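Long-range contact in MGS-M5 (Unidentified, PDB 4Q3N), which probably catalyses the NAD-dependent interconversion of L-lactate and pyruvate, as expected of a tetrameric L-lactate dehydrogenase: residues 140-152 and 250-262. Sequence-based numbering, arbitrary orientation.
Sequences RVIGSGTSLDTAR and NRILPISVLNNGV. With ACT (acetate ion), chain F.
Pro-254 points its ring, CG foremost, at Thr-150 in the first turn of helix 147-161. From CB, 3.7 Å from Pro-254 CG, the threonine branches, and CG2 leans on the same ring carbon. OG1 comes closer still, 3.2 Å from Pro-254 CG. With OG1 anti to its own carbonyl carbon (chi1 -69°), the hydroxyl also turns back to Thr-146 O, donating a 2.8 Å bond; Thr-150 N reaches that oxygen from the opposite face of its plane. OG1 further accepts from Ile-172 N, tying the helix to strand 168-173. Replacing the threonine by alanine removes OG1 and CG2, which would probably leave the amide of Ile-172 without this acceptor and open a gap beside the proline ring.

Farther along, Gly-143 and Ser-256 form a single antiparallel hydrogen-bonded pair. Gly-143 N meets Ser-256 O almost straight (3.1 Å, 170°), whereas Ser-256 N approaches Gly-143 O from above the carbonyl plane. A CB on Gly-145 would strike Ser-256 N and Ile-255 C. Ser-256 OG is hydrogen-bonded to Asp-124. Ile-142 CG2 packs on Ile-255 CD1 at 3.9 Å, with Ile-241 and Val-282 also against Ile-142.

Strand 251-258 thus pairs at one residue with the edge strand of the Rossmann sheet and packs through Pro-254 on the start of the following helix; the chemistry implies a buried contact combining two backbone bonds, apolar packing and hydroxyls whose partners lie partly in neighbouring elements, at Asp-124 and Ile-172.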
loop_
_atom_site.group_PDB
_atom_site.type_symbol
_atom_site.label_atom_id
_atom_site.label_comp_id
_atom_site.label_asym_id
_atom_site.label_seq_id
_atom_site.Cartn_x
_atom_site.Cartn_y
_atom_site.Cartn_z
ATOM N N ARG A 140 -13.518 -10.159 23.776
ATOM C CA ARG A 140 -13.912 -10.503 22.392
ATOM C C ARG A 140 -15.100 -9.695 21.912
ATOM O O ARG A 140 -15.649 -9.952 20.838
ATOM C CB ARG A 140 -14.307 -11.981 22.311
ATOM C CG ARG A 140 -13.331 -12.902 23.045
ATOM C CD ARG A 140 -12.157 -13.310 22.142
ATOM N NE ARG A 140 -12.574 -14.160 21.023
ATOM C CZ ARG A 140 -11.781 -14.463 19.993
ATOM N NH1 ARG A 140 -10.517 -14.017 19.976
ATOM N NH2 ARG A 140 -12.221 -15.244 19.007
ATOM N N VAL A 141 -15.556 -8.772 22.740
ATOM C CA VAL A 141 -16.669 -7.890 22.289
ATOM C C VAL A 141 -16.294 -6.453 22.559
ATOM O O VAL A 141 -15.988 -6.101 23.698
ATOM C CB VAL A 141 -18.011 -8.202 23.025
ATOM C CG1 VAL A 141 -19.129 -7.201 22.578
ATOM C CG2 VAL A 141 -18.419 -9.639 22.765
ATOM N N ILE A 142 -16.271 -5.640 21.513
ATOM C CA ILE A 142 -15.907 -4.255 21.666
ATOM C C ILE A 142 -16.855 -3.366 20.900
ATOM O O ILE A 142 -17.622 -3.824 20.022
ATOM C CB ILE A 142 -14.429 -4.000 21.149
ATOM C CG1 ILE A 142 -14.295 -4.431 19.691
ATOM C CG2 ILE A 142 -13.457 -4.771 22.008
ATOM C CD1 ILE A 142 -12.923 -4.093 19.062
ATOM N N GLY A 143 -16.776 -2.072 21.187
ATOM C CA GLY A 143 -17.482 -1.093 20.363
ATOM C C GLY A 143 -16.476 -0.092 19.782
ATOM O O GLY A 143 -15.362 0.013 20.263
ATOM N N SER A 144 -16.887 0.677 18.779
ATOM C CA SER A 144 -15.971 1.633 18.176
ATOM C C SER A 144 -15.681 2.838 19.108
ATOM O O SER A 144 -14.684 3.556 18.895
ATOM C CB SER A 144 -16.503 2.119 16.827
ATOM O OG SER A 144 -17.819 2.605 16.916
ATOM N N GLY A 145 -16.537 3.054 20.106
ATOM C CA GLY A 145 -16.241 4.014 21.166
ATOM C C GLY A 145 -15.794 5.374 20.649
ATOM O O GLY A 145 -16.409 5.952 19.752
ATOM N N THR A 146 -14.722 5.898 21.215
ATOM C CA THR A 146 -14.291 7.260 20.883
ATOM C C THR A 146 -13.109 7.238 19.885
ATOM O O THR A 146 -12.324 8.189 19.792
ATOM C CB THR A 146 -13.890 8.010 22.166
ATOM O OG1 THR A 146 -13.033 7.159 22.928
ATOM C CG2 THR A 146 -15.154 8.356 23.051
ATOM N N SER A 147 -12.964 6.147 19.137
ATOM C CA SER A 147 -11.865 6.098 18.148
ATOM C C SER A 147 -12.019 7.221 17.109
ATOM O O SER A 147 -11.069 7.910 16.781
ATOM C CB SER A 147 -11.840 4.718 17.449
ATOM O OG SER A 147 -13.148 4.461 16.884
ATOM N N LEU A 148 -13.238 7.445 16.615
ATOM C CA LEU A 148 -13.468 8.538 15.654
ATOM C C LEU A 148 -13.364 9.919 16.314
ATOM O O LEU A 148 -12.833 10.870 15.715
ATOM C CB LEU A 148 -14.855 8.382 14.988
ATOM C CG LEU A 148 -15.352 9.541 14.102
ATOM C CD1 LEU A 148 -14.418 9.793 12.851
ATOM C CD2 LEU A 148 -16.809 9.351 13.714
ATOM N N ASP A 149 -13.905 10.064 17.518
ATOM C CA ASP A 149 -13.765 11.337 18.223
ATOM C C ASP A 149 -12.268 11.679 18.360
ATOM O O ASP A 149 -11.864 12.826 18.259
ATOM C CB ASP A 149 -14.419 11.290 19.619
ATOM C CG ASP A 149 -15.872 10.800 19.562
ATOM O OD1 ASP A 149 -16.732 11.616 19.290
ATOM O OD2 ASP A 149 -16.120 9.581 19.650
ATOM N N THR A 150 -11.488 10.665 18.634
ATOM C CA THR A 150 -10.032 10.806 18.792
ATOM C C THR A 150 -9.357 11.237 17.459
ATOM O O THR A 150 -8.512 12.157 17.435
ATOM C CB THR A 150 -9.423 9.489 19.309
ATOM O OG1 THR A 150 -9.868 9.285 20.684
ATOM C CG2 THR A 150 -7.854 9.547 19.259
ATOM N N ALA A 151 -9.768 10.627 16.352
ATOM C CA ALA A 151 -9.268 11.058 15.046
ATOM C C ALA A 151 -9.657 12.500 14.757
ATOM O O ALA A 151 -8.913 13.228 14.127
ATOM C CB ALA A 151 -9.798 10.148 13.916
ATOM N N ARG A 152 -10.858 12.908 15.165
ATOM C CA ARG A 152 -11.274 14.283 14.993
ATOM C C ARG A 152 -10.393 15.226 15.794
ATOM O O ARG A 152 -10.009 16.296 15.336
ATOM C CB ARG A 152 -12.755 14.454 15.434
ATOM C CG ARG A 152 -13.728 13.737 14.496
ATOM C CD ARG A 152 -15.203 13.876 14.974
ATOM N NE ARG A 152 -16.140 13.480 13.918
ATOM C CZ ARG A 152 -17.274 12.843 14.171
ATOM N NH1 ARG A 152 -17.617 12.499 15.438
ATOM N NH2 ARG A 152 -18.046 12.535 13.172
ATOM N N ASN A 250 -1.114 -5.486 18.334
ATOM C CA ASN A 250 -0.935 -4.979 19.714
ATOM C C ASN A 250 -0.846 -3.449 19.641
ATOM O O ASN A 250 0.101 -2.801 20.147
ATOM C CB ASN A 250 0.308 -5.611 20.383
ATOM C CG ASN A 250 0.067 -7.068 20.791
ATOM O OD1 ASN A 250 -0.917 -7.376 21.452
ATOM N ND2 ASN A 250 0.941 -7.955 20.378
ATOM N N ARG A 251 -1.860 -2.902 18.981
ATOM C CA ARG A 251 -2.026 -1.472 18.726
ATOM C C ARG A 251 -2.885 -0.860 19.834
ATOM O O ARG A 251 -3.863 -1.459 20.249
ATOM C CB ARG A 251 -2.706 -1.272 17.396
ATOM C CG ARG A 251 -2.644 0.169 16.843
ATOM C CD ARG A 251 -1.224 0.460 16.306
ATOM N NE ARG A 251 -1.186 1.816 15.775
ATOM C CZ ARG A 251 -0.302 2.265 14.889
ATOM N NH1 ARG A 251 0.631 1.455 14.419
ATOM N NH2 ARG A 251 -0.377 3.529 14.451
ATOM N N ILE A 252 -2.548 0.337 20.279
ATOM C CA ILE A 252 -3.361 1.025 21.295
ATOM C C ILE A 252 -4.327 1.956 20.585
ATOM O O ILE A 252 -3.894 2.881 19.866
ATOM C CB ILE A 252 -2.503 1.836 22.267
ATOM C CG1 ILE A 252 -1.512 0.893 22.963
ATOM C CG2 ILE A 252 -3.424 2.583 23.283
ATOM C CD1 ILE A 252 -0.414 1.610 23.723
ATOM N N LEU A 253 -5.612 1.671 20.752
ATOM C CA LEU A 253 -6.710 2.509 20.219
ATOM C C LEU A 253 -7.793 2.737 21.264
ATOM O O LEU A 253 -8.112 1.844 22.032
ATOM C CB LEU A 253 -7.395 1.851 19.005
ATOM C CG LEU A 253 -6.471 1.646 17.787
ATOM C CD1 LEU A 253 -7.139 0.726 16.812
ATOM C CD2 LEU A 253 -6.089 2.998 17.077
ATOM N N PRO A 254 -8.399 3.929 21.261
ATOM C CA PRO A 254 -9.487 4.178 22.202
ATOM C C PRO A 254 -10.736 3.570 21.606
ATOM O O PRO A 254 -11.088 3.892 20.468
ATOM C CB PRO A 254 -9.547 5.697 22.293
ATOM C CG PRO A 254 -9.002 6.186 20.940
ATOM C CD PRO A 254 -7.985 5.132 20.516
ATOM N N ILE A 255 -11.343 2.633 22.335
ATOM C CA ILE A 255 -12.541 1.924 21.871
ATOM C C ILE A 255 -13.429 1.703 23.063
ATOM O O ILE A 255 -12.987 1.913 24.197
ATOM C CB ILE A 255 -12.192 0.558 21.238
ATOM C CG1 ILE A 255 -11.175 -0.190 22.115
ATOM C CG2 ILE A 255 -11.505 0.763 19.903
ATOM C CD1 ILE A 255 -11.106 -1.684 21.817
ATOM N N SER A 256 -14.680 1.295 22.815
ATOM C CA SER A 256 -15.590 0.883 23.871
ATOM C C SER A 256 -15.173 -0.463 24.448
ATOM O O SER A 256 -15.179 -1.461 23.735
ATOM C CB SER A 256 -17.040 0.776 23.368
ATOM O OG SER A 256 -17.546 2.000 22.873
ATOM N N VAL A 257 -14.853 -0.490 25.743
ATOM C CA VAL A 257 -14.439 -1.737 26.415
ATOM C C VAL A 257 -15.031 -1.770 27.792
ATOM O O VAL A 257 -15.405 -0.715 28.352
ATOM C CB VAL A 257 -12.898 -1.849 26.545
ATOM C CG1 VAL A 257 -12.289 -2.188 25.208
ATOM C CG2 VAL A 257 -12.310 -0.530 27.106
ATOM N N LEU A 258 -15.102 -2.968 28.361
ATOM C CA LEU A 258 -15.674 -3.124 29.687
ATOM C C LEU A 258 -14.652 -2.632 30.710
ATOM O O LEU A 258 -13.571 -3.239 30.841
ATOM C CB LEU A 258 -16.032 -4.579 29.964
ATOM C CG LEU A 258 -16.710 -4.828 31.324
ATOM C CD1 LEU A 258 -18.192 -4.251 31.329
ATOM C CD2 LEU A 258 -16.704 -6.319 31.724
ATOM N N ASN A 259 -14.978 -1.572 31.449
ATOM C CA ASN A 259 -14.008 -1.039 32.427
ATOM C C ASN A 259 -13.531 -2.121 33.391
ATOM O O ASN A 259 -12.330 -2.410 33.475
ATOM C CB ASN A 259 -14.580 0.117 33.244
ATOM C CG ASN A 259 -13.557 0.635 34.282
ATOM O OD1 ASN A 259 -12.404 0.860 33.947
ATOM N ND2 ASN A 259 -13.971 0.769 35.537
ATOM N N ASN A 260 -14.475 -2.710 34.119
ATOM C CA ASN A 260 -14.154 -3.904 34.920
ATOM C C ASN A 260 -13.052 -3.613 35.948
ATOM O O ASN A 260 -12.175 -4.441 36.180
ATOM C CB ASN A 260 -13.725 -5.051 33.993
ATOM C CG ASN A 260 -13.751 -6.425 34.665
ATOM O OD1 ASN A 260 -14.558 -6.678 35.518
ATOM N ND2 ASN A 260 -12.858 -7.314 34.246
ATOM N N GLY A 261 -13.087 -2.440 36.567
ATOM C CA GLY A 261 -12.146 -2.179 37.653
ATOM C C GLY A 261 -10.818 -1.559 37.192
ATOM O O GLY A 261 -9.992 -1.193 38.002
ATOM N N VAL A 262 -10.609 -1.411 35.896
ATOM C CA VAL A 262 -9.331 -0.837 35.481
ATOM C C VAL A 262 -9.261 0.624 35.909
ATOM O O VAL A 262 -8.321 1.000 36.603
ATOM C CB VAL A 262 -9.068 -0.956 33.980
ATOM C CG1 VAL A 262 -7.776 -0.180 33.643
ATOM C CG2 VAL A 262 -8.915 -2.437 33.584
HETATM C C ACT F . 4.471 -6.381 19.035
HETATM O O ACT F . 5.661 -6.151 19.445
HETATM O OXT ACT F . 3.736 -7.214 19.660
HETATM C CH3 ACT F . 3.926 -5.704 17.809
#